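Abietadiene synthase, chloroplastic (Abies grandis, PDB 3S9V) belongs to the terpene synthase family, as a largely helical chloroplast protein of grand fir that carries an N-terminal terpene synthase domain and a metal-binding domain. Local coordinates at residues R486-W489 with G493-D496; T480-L485 with E506-P511; R524-K529 with N584-E589. All coordinates share one frame; numbering follows the deposited sequence.

Contact 1: R486-W489 with G493-D496; sequences RRWW and GFTD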
loop_
_atom_site.group_PDB
_atom_site.type_symbol
_atom_site.label_atom_id
_atom_site.label_comp_id
_atom_site.label_asym_id
_atom_site.label_seq_id
_atom_site.Cartn_x
_atom_site.Cartn_y
_atom_site.Cartn_z
ATOM N N ARG A 486 14.283 -12.686 27.609
ATOM C CA ARG A 486 14.518 -11.939 28.829
ATOM C C ARG A 486 15.135 -12.844 29.887
ATOM O O ARG A 486 15.851 -12.373 30.765
ATOM C CB ARG A 486 13.210 -11.349 29.346
ATOM C CG ARG A 486 12.757 -10.104 28.614
ATOM C CD ARG A 486 11.361 -9.719 29.059
ATOM N NE ARG A 486 10.921 -8.457 28.475
ATOM C CZ ARG A 486 9.671 -8.006 28.530
ATOM N NH1 ARG A 486 8.733 -8.718 29.143
ATOM N NH2 ARG A 486 9.358 -6.843 27.975
ATOM N N ARG A 487 14.856 -14.143 29.803
ATOM C CA ARG A 487 15.422 -15.090 30.760
ATOM C C ARG A 487 16.856 -15.410 30.363
ATOM O O ARG A 487 17.687 -15.722 31.213
ATOM C CB ARG A 487 14.597 -16.376 30.814
ATOM C CG ARG A 487 13.198 -16.169 31.349
ATOM C CD ARG A 487 12.477 -17.486 31.588
ATOM N NE ARG A 487 11.088 -17.250 31.973
ATOM C CZ ARG A 487 10.146 -16.834 31.134
ATOM N NH1 ARG A 487 10.444 -16.618 29.860
ATOM N NH2 ARG A 487 8.912 -16.615 31.569
ATOM N N TRP A 488 17.137 -15.331 29.066
ATOM C CA TRP A 488 18.474 -15.583 28.549
ATOM C C TRP A 488 19.370 -14.454 29.040
ATOM O O TRP A 488 20.505 -14.678 29.449
ATOM C CB TRP A 488 18.459 -15.610 27.018
ATOM C CG TRP A 488 19.798 -15.321 26.385
ATOM C CD1 TRP A 488 20.874 -16.163 26.305
ATOM C CD2 TRP A 488 20.225 -14.071 25.821
ATOM N NE1 TRP A 488 21.944 -15.514 25.731
ATOM C CE2 TRP A 488 21.574 -14.228 25.426
ATOM C CE3 TRP A 488 19.599 -12.832 25.612
ATOM C CZ2 TRP A 488 22.308 -13.191 24.837
ATOM C CZ3 TRP A 488 20.330 -11.798 25.023
ATOM C CH2 TRP A 488 21.671 -11.986 24.645
ATOM N N TRP A 489 18.847 -13.235 29.007
ATOM C CA TRP A 489 19.614 -12.083 29.449
ATOM C C TRP A 489 19.977 -12.160 30.929
ATOM O O TRP A 489 21.089 -11.801 31.317
ATOM C CB TRP A 489 18.836 -10.802 29.165
ATOM C CG TRP A 489 19.466 -9.571 29.724
ATOM C CD1 TRP A 489 19.316 -9.080 30.985
ATOM C CD2 TRP A 489 20.343 -8.666 29.041
ATOM N NE1 TRP A 489 20.040 -7.919 31.132
ATOM C CE2 TRP A 489 20.680 -7.643 29.954
ATOM C CE3 TRP A 489 20.874 -8.618 27.746
ATOM C CZ2 TRP A 489 21.527 -6.582 29.613
ATOM C CZ3 TRP A 489 21.715 -7.563 27.407
ATOM C CH2 TRP A 489 22.031 -6.559 28.338
ATOM N N GLY A 493 23.909 -13.349 33.165
ATOM C CA GLY A 493 24.477 -12.416 34.116
ATOM C C GLY A 493 24.873 -11.087 33.516
ATOM O O GLY A 493 25.640 -10.342 34.123
ATOM N N PHE A 494 24.362 -10.771 32.331
ATOM C CA PHE A 494 24.703 -9.499 31.707
ATOM C C PHE A 494 24.154 -8.339 32.511
ATOM O O PHE A 494 24.341 -7.182 32.152
ATOM C CB PHE A 494 24.180 -9.428 30.272
ATOM C CG PHE A 494 24.916 -10.323 29.321
ATOM C CD1 PHE A 494 26.300 -10.442 29.396
ATOM C CD2 PHE A 494 24.232 -11.046 28.353
ATOM C CE1 PHE A 494 26.991 -11.270 28.524
ATOM C CE2 PHE A 494 24.915 -11.878 27.476
ATOM C CZ PHE A 494 26.297 -11.989 27.563
ATOM N N THR A 495 23.471 -8.658 33.602
ATOM C CA THR A 495 22.912 -7.630 34.468
ATOM C C THR A 495 24.085 -6.949 35.164
ATOM O O THR A 495 23.952 -5.856 35.710
ATOM C CB THR A 495 21.986 -8.244 35.543
ATOM O OG1 THR A 495 21.099 -9.192 34.933
ATOM C CG2 THR A 495 21.163 -7.153 36.216
ATOM N N ASP A 496 25.236 -7.615 35.129
ATOM C CA ASP A 496 26.463 -7.118 35.744
ATOM C C ASP A 496 27.107 -5.990 34.942
ATOM O O ASP A 496 27.637 -5.036 35.510
ATOM C CB ASP A 496 27.456 -8.268 35.896
ATOM C CG ASP A 496 26.929 -9.380 36.786
ATOM O OD1 ASP A 496 27.459 -10.510 36.697
ATOM O OD2 ASP A 496 25.993 -9.122 37.579
#
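Phe494 packs against Trp488 and Trp489, and the three rings form an aromatic cluster at the end of helix 461-491. The main interaction is CH-pi. Phe494 CB sits almost squarely over the six-membered ring of Trp489, 3.8 Å from its centroid and 7° off the ring normal. Trp489 CG is anti to the backbone N (chi1 173°), which turns the indole so that one face receives this methylene.

The ring pairs are less direct. Phe494 turns an edge toward the face of Trp488 in an offset edge-to-face pair, with centroids 6.0 Å apart and planes at 71°. Here Phe494 CE2 lies 3.9 Å from Trp488 CZ2. The Phe494 and Trp489 rings are oblique to each other. Phe494 also meets Phe533, and both tryptophans pack on helix 521-541.

Backbone bonds shape the reversal. Gly493 takes positive phi in a Schellman motif that ends the helix. A type I turn starts at this same glycine, with Asp496 N bonded to Gly493 O at 2.9 Å.

The chemistry across the contact is thus apolar and aromatic. This packing probably helps hold the loop back against the helix end, while the backbone bonds set the turn.

Contact 2: T480-L485 with E506-P511; sequences TELQDL and EIYFSP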
loop_
_atom_site.group_PDB
_atom_site.type_symbol
_atom_site.label_atom_id
_atom_site.label_comp_id
_atom_site.label_asym_id
_atom_site.label_seq_id
_atom_site.Cartn_x
_atom_site.Cartn_y
_atom_site.Cartn_z
ATOM N N THR A 480 5.661 -14.763 23.949
ATOM C CA THR A 480 6.298 -15.922 24.558
ATOM C C THR A 480 7.796 -15.818 24.283
ATOM O O THR A 480 8.610 -15.809 25.209
ATOM C CB THR A 480 5.767 -17.232 23.943
ATOM O OG1 THR A 480 4.376 -17.371 24.251
ATOM C CG2 THR A 480 6.527 -18.429 24.484
ATOM N N GLU A 481 8.149 -15.727 23.002
ATOM C CA GLU A 481 9.548 -15.619 22.595
ATOM C C GLU A 481 10.286 -14.528 23.370
ATOM O O GLU A 481 11.442 -14.704 23.783
ATOM C CB GLU A 481 9.639 -15.322 21.098
ATOM C CG GLU A 481 9.084 -16.433 20.212
ATOM C CD GLU A 481 9.189 -16.124 18.720
ATOM O OE1 GLU A 481 8.766 -16.975 17.908
ATOM O OE2 GLU A 481 9.691 -15.038 18.356
ATOM N N LEU A 482 9.611 -13.400 23.560
ATOM C CA LEU A 482 10.193 -12.275 24.271
ATOM C C LEU A 482 10.579 -12.680 25.690
ATOM O O LEU A 482 11.643 -12.304 26.188
ATOM C CB LEU A 482 9.207 -11.108 24.313
ATOM C CG LEU A 482 9.726 -9.872 25.046
ATOM C CD1 LEU A 482 10.989 -9.387 24.362
ATOM C CD2 LEU A 482 8.665 -8.785 25.066
ATOM N N GLN A 483 9.702 -13.443 26.333
ATOM C CA GLN A 483 9.952 -13.909 27.689
ATOM C C GLN A 483 11.219 -14.743 27.720
ATOM O O GLN A 483 12.105 -14.516 28.550
ATOM C CB GLN A 483 8.777 -14.749 28.200
ATOM C CG GLN A 483 7.518 -13.956 28.488
ATOM C CD GLN A 483 7.763 -12.813 29.454
ATOM O OE1 GLN A 483 8.444 -11.840 29.126
ATOM N NE2 GLN A 483 7.212 -12.929 30.659
ATOM N N ASP A 484 11.310 -15.699 26.804
ATOM C CA ASP A 484 12.470 -16.568 26.747
ATOM C C ASP A 484 13.769 -15.860 26.369
ATOM O O ASP A 484 14.845 -16.448 26.470
ATOM C CB ASP A 484 12.197 -17.742 25.806
ATOM C CG ASP A 484 11.116 -18.669 26.341
ATOM O OD1 ASP A 484 11.260 -19.159 27.485
ATOM O OD2 ASP A 484 10.122 -18.905 25.625
ATOM N N LEU A 485 13.679 -14.608 25.929
ATOM C CA LEU A 485 14.887 -13.856 25.597
ATOM C C LEU A 485 15.285 -13.074 26.833
ATOM O O LEU A 485 16.464 -12.826 27.079
ATOM C CB LEU A 485 14.651 -12.890 24.430
ATOM C CG LEU A 485 14.786 -13.501 23.037
ATOM C CD1 LEU A 485 14.389 -12.481 22.013
ATOM C CD2 LEU A 485 16.220 -13.964 22.802
ATOM N N GLU A 506 13.261 -3.744 23.275
ATOM C CA GLU A 506 13.488 -2.777 22.213
ATOM C C GLU A 506 14.182 -3.451 21.029
ATOM O O GLU A 506 13.853 -3.190 19.874
ATOM C CB GLU A 506 14.341 -1.642 22.778
ATOM C CG GLU A 506 14.610 -0.467 21.872
ATOM C CD GLU A 506 15.326 0.644 22.627
ATOM O OE1 GLU A 506 14.725 1.187 23.581
ATOM O OE2 GLU A 506 16.486 0.965 22.281
ATOM N N ILE A 507 15.128 -4.334 21.328
ATOM C CA ILE A 507 15.873 -5.050 20.297
ATOM C C ILE A 507 15.072 -6.181 19.655
ATOM O O ILE A 507 15.203 -6.441 18.456
ATOM C CB ILE A 507 17.181 -5.631 20.868
ATOM C CG1 ILE A 507 18.154 -4.494 21.179
ATOM C CG2 ILE A 507 17.802 -6.613 19.883
ATOM C CD1 ILE A 507 19.482 -4.965 21.739
ATOM N N TYR A 508 14.244 -6.854 20.446
ATOM C CA TYR A 508 13.438 -7.955 19.931
ATOM C C TYR A 508 12.346 -7.427 19.002
ATOM O O TYR A 508 11.877 -8.132 18.106
ATOM C CB TYR A 508 12.798 -8.739 21.077
ATOM C CG TYR A 508 11.877 -9.826 20.585
ATOM C CD1 TYR A 508 12.381 -10.931 19.904
ATOM C CD2 TYR A 508 10.495 -9.718 20.738
ATOM C CE1 TYR A 508 11.536 -11.902 19.380
ATOM C CE2 TYR A 508 9.638 -10.679 20.214
ATOM C CZ TYR A 508 10.167 -11.767 19.534
ATOM O OH TYR A 508 9.327 -12.705 18.979
ATOM N N PHE A 509 11.946 -6.182 19.225
ATOM C CA PHE A 509 10.921 -5.551 18.409
ATOM C C PHE A 509 11.301 -5.558 16.934
ATOM O O PHE A 509 10.472 -5.835 16.069
ATOM C CB PHE A 509 10.709 -4.102 18.853
ATOM C CG PHE A 509 10.120 -3.220 17.781
ATOM C CD1 PHE A 509 8.789 -3.353 17.404
ATOM C CD2 PHE A 509 10.906 -2.279 17.128
ATOM C CE1 PHE A 509 8.253 -2.561 16.393
ATOM C CE2 PHE A 509 10.376 -1.478 16.109
ATOM C CZ PHE A 509 9.051 -1.621 15.745
ATOM N N SER A 510 12.561 -5.239 16.660
ATOM C CA SER A 510 13.056 -5.169 15.297
ATOM C C SER A 510 12.709 -6.364 14.420
ATOM O O SER A 510 11.881 -6.249 13.520
ATOM C CB SER A 510 14.569 -4.938 15.299
ATOM O OG SER A 510 14.870 -3.667 15.844
ATOM N N PRO A 511 13.322 -7.530 14.665
ATOM C CA PRO A 511 12.967 -8.655 13.797
ATOM C C PRO A 511 11.490 -9.039 13.890
ATOM O O PRO A 511 10.892 -9.477 12.909
ATOM C CB PRO A 511 13.890 -9.766 14.284
ATOM C CG PRO A 511 13.984 -9.484 15.746
ATOM C CD PRO A 511 14.165 -7.979 15.787
#
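Glu481 OE2 is gripped by two groups. Tyr508 OH donates a hydrogen bond to it from across the contact, and Arg524 NE of helix 521-541 makes a salt bridge with it. The modelled distance from Tyr508 OH to Glu481 OE2 is 2.4 Å. This is very short, and its exact value is doubtful. The oxygen lies at the edge of the Tyr508 ring, near its plane. The carboxylate is turned across that ring, with the two planes 76° apart. The glutamate side chain runs out straight, which carries the carboxylate to the phenol.

The rest of the tyrosine is held by leucines. Leu482 CD1 lies 3.7 Å from Tyr508 CD2, and CA of Leu482 stands over one ring face. Leu485 CD1 comes up to Tyr508 CD1 at 3.3 Å, a tight approach. With chi1 at 176°, Tyr508 swings its ring away from its own backbone N and across to helix 461-491. Leu780 of helix 768-781 also touches Tyr508, and Phe781 packs on Leu482.

This is oblique helix packing in the helical terpene synthase fold; the segment axes come within 10.8 Å, at 138° between their directions. One side chain does two jobs. The ring packs between helices 461-491 and 504-514, against leucines and Thr528 of helix 521-541, and the hydroxyl fixes its outer end to a carboxylate. Arg524 probably steadies the negative charge of the partly exposed Glu481 beside this buried ring.

Contact 3: R524-K529 with N584-E589; sequences REVYTK and NDIAKE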
loop_
_atom_site.group_PDB
_atom_site.type_symbol
_atom_site.label_atom_id
_atom_site.label_comp_id
_atom_site.label_asym_id
_atom_site.label_seq_id
_atom_site.Cartn_x
_atom_site.Cartn_y
_atom_site.Cartn_z
ATOM N N ARG A 524 14.541 -15.143 14.685
ATOM C CA ARG A 524 14.254 -13.978 15.519
ATOM C C ARG A 524 15.125 -13.976 16.781
ATOM O O ARG A 524 15.642 -12.930 17.208
ATOM C CB ARG A 524 12.782 -13.969 15.942
ATOM C CG ARG A 524 11.808 -13.536 14.863
ATOM C CD ARG A 524 10.471 -13.176 15.489
ATOM N NE ARG A 524 9.704 -14.359 15.880
ATOM C CZ ARG A 524 9.088 -15.166 15.019
ATOM N NH1 ARG A 524 9.144 -14.920 13.713
ATOM N NH2 ARG A 524 8.408 -16.216 15.462
ATOM N N GLU A 525 15.276 -15.160 17.372
ATOM C CA GLU A 525 16.058 -15.317 18.592
ATOM C C GLU A 525 17.513 -14.947 18.335
ATOM O O GLU A 525 18.085 -14.104 19.030
ATOM C CB GLU A 525 15.974 -16.765 19.091
ATOM C CG GLU A 525 16.733 -17.044 20.383
ATOM C CD GLU A 525 17.072 -18.522 20.548
ATOM O OE1 GLU A 525 16.159 -19.363 20.406
ATOM O OE2 GLU A 525 18.252 -18.843 20.818
ATOM N N VAL A 526 18.102 -15.580 17.328
ATOM C CA VAL A 526 19.491 -15.334 16.984
ATOM C C VAL A 526 19.724 -13.899 16.520
ATOM O O VAL A 526 20.787 -13.343 16.741
ATOM C CB VAL A 526 19.976 -16.314 15.896
ATOM C CG1 VAL A 526 21.436 -16.042 15.567
ATOM C CG2 VAL A 526 19.802 -17.753 16.383
ATOM N N TYR A 527 18.721 -13.308 15.885
ATOM C CA TYR A 527 18.818 -11.934 15.403
ATOM C C TYR A 527 18.911 -11.027 16.629
ATOM O O TYR A 527 19.748 -10.127 16.704
ATOM C CB TYR A 527 17.566 -11.593 14.579
ATOM C CG TYR A 527 17.604 -10.268 13.862
ATOM C CD1 TYR A 527 17.636 -9.069 14.565
ATOM C CD2 TYR A 527 17.600 -10.215 12.468
ATOM C CE1 TYR A 527 17.663 -7.846 13.901
ATOM C CE2 TYR A 527 17.625 -9.006 11.796
ATOM C CZ TYR A 527 17.656 -7.822 12.517
ATOM O OH TYR A 527 17.676 -6.617 11.847
ATOM N N THR A 528 18.042 -11.290 17.596
ATOM C CA THR A 528 17.993 -10.518 18.823
ATOM C C THR A 528 19.272 -10.620 19.654
ATOM O O THR A 528 19.797 -9.604 20.120
ATOM C CB THR A 528 16.803 -10.965 19.677
ATOM O OG1 THR A 528 15.593 -10.766 18.933
ATOM C CG2 THR A 528 16.755 -10.177 20.984
ATOM N N LYS A 529 19.769 -11.837 19.847
ATOM C CA LYS A 529 20.988 -12.029 20.624
ATOM C C LYS A 529 22.181 -11.389 19.933
ATOM O O LYS A 529 22.984 -10.705 20.567
ATOM C CB LYS A 529 21.245 -13.517 20.857
ATOM C CG LYS A 529 20.328 -14.109 21.925
ATOM C CD LYS A 529 20.419 -15.622 21.987
ATOM C CE LYS A 529 19.442 -16.173 23.021
ATOM N NZ LYS A 529 19.391 -17.663 23.014
ATOM N N ASN A 584 28.754 -20.361 21.069
ATOM C CA ASN A 584 29.080 -21.774 20.924
ATOM C C ASN A 584 27.725 -22.451 20.733
ATOM O O ASN A 584 27.603 -23.453 20.025
ATOM C CB ASN A 584 29.759 -22.334 22.177
ATOM C CG ASN A 584 31.263 -22.199 22.133
ATOM O OD1 ASN A 584 31.878 -22.227 21.059
ATOM N ND2 ASN A 584 31.872 -22.075 23.303
ATOM N N ASP A 585 26.713 -21.873 21.375
ATOM C CA ASP A 585 25.342 -22.357 21.303
ATOM C C ASP A 585 24.826 -22.158 19.878
ATOM O O ASP A 585 24.403 -23.114 19.227
ATOM C CB ASP A 585 24.471 -21.578 22.297
ATOM C CG ASP A 585 23.011 -22.001 22.262
ATOM O OD1 ASP A 585 22.213 -21.441 23.047
ATOM O OD2 ASP A 585 22.657 -22.888 21.455
ATOM N N ILE A 586 24.868 -20.913 19.405
ATOM C CA ILE A 586 24.435 -20.567 18.052
ATOM C C ILE A 586 25.235 -21.364 17.019
ATOM O O ILE A 586 24.714 -21.738 15.973
ATOM C CB ILE A 586 24.602 -19.044 17.809
ATOM C CG1 ILE A 586 23.497 -18.294 18.546
ATOM C CG2 ILE A 586 24.594 -18.718 16.315
ATOM C CD1 ILE A 586 23.630 -16.788 18.495
ATOM N N ALA A 587 26.496 -21.646 17.324
ATOM C CA ALA A 587 27.342 -22.405 16.409
ATOM C C ALA A 587 26.852 -23.851 16.296
ATOM O O ALA A 587 26.794 -24.419 15.207
ATOM C CB ALA A 587 28.796 -22.380 16.893
ATOM N N LYS A 588 26.506 -24.434 17.435
ATOM C CA LYS A 588 26.025 -25.805 17.509
ATOM C C LYS A 588 24.710 -25.956 16.743
ATOM O O LYS A 588 24.588 -26.822 15.875
ATOM C CB LYS A 588 25.832 -26.189 18.981
ATOM C CG LYS A 588 25.252 -27.568 19.230
ATOM C CD LYS A 588 25.071 -27.789 20.724
ATOM C CE LYS A 588 24.387 -29.109 21.026
ATOM N NZ LYS A 588 24.122 -29.252 22.490
ATOM N N GLU A 589 23.731 -25.115 17.063
ATOM C CA GLU A 589 22.448 -25.171 16.380
ATOM C C GLU A 589 22.623 -24.842 14.900
ATOM O O GLU A 589 21.927 -25.389 14.044
ATOM C CB GLU A 589 21.466 -24.195 17.009
ATOM C CG GLU A 589 21.030 -24.567 18.407
ATOM C CD GLU A 589 19.899 -23.684 18.901
ATOM O OE1 GLU A 589 20.118 -22.461 19.060
ATOM O OE2 GLU A 589 18.786 -24.213 19.121
#
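Helices 521-541 and 570-594 face each other where Val526 and Ile586 bring their CA atoms to 7.3 Å, the nearest approach of the two segments. These two side chains meet tip to tip. Val526 CG1 touches Ile586 CD1 at 3.7 Å. The chi1 of Val526 (-179°) places CG1 opposite its own N, and the extended chi2 of Ile586 (174°) sends CD1 out to meet it. Ile647 of helix 641-648 and Phe651 pack on both residues.

A charged patch borders this apolar spot. Lys529 NZ forms a salt bridge with Glu525 OE2 at 2.7 Å, one turn back on the same helix. It meets the carboxylate from above, 46° out of its plane. Glu525 OE2 and Glu589 OE1 are 4.4 Å apart, and these like charges would repel. Lys522 probably offsets this, since its NZ makes salt bridges with OE1 of both glutamates. Lys529 also has a cation-pi contact with Trp488.

The arrangement is ordinary helix-to-helix packing. An apolar pair is bordered by charged groups, and Lys522 links the glutamates of the two helices. Few direct contacts join the segments. They belong to two helices of the all-helical fold of the terpene synthase metal-binding domain.

Contact 2 is buried, whereas contacts 1 and 3 are partly buried and lie farther from the centre of the chain. Contacts 1 and 2 share helix 461-491. Its end takes the returning loop in contact 1, and an earlier part packs on helix 504-514 in contact 2. Contact 3 uses helix 521-541, which touches both others: Leu485 CD1 is 3.5 Å from Thr528 CG2, and Trp488 CG is 3.5 Å from Lys529 CE. The chemistry differs with place. Rings dominate contact 1. In contact 2 leucines hold the inner part of one tyrosine, and its hydroxyl meets a carboxylate that also pairs with Arg524. Contact 3 pairs a small apolar touch with charges at its more open border.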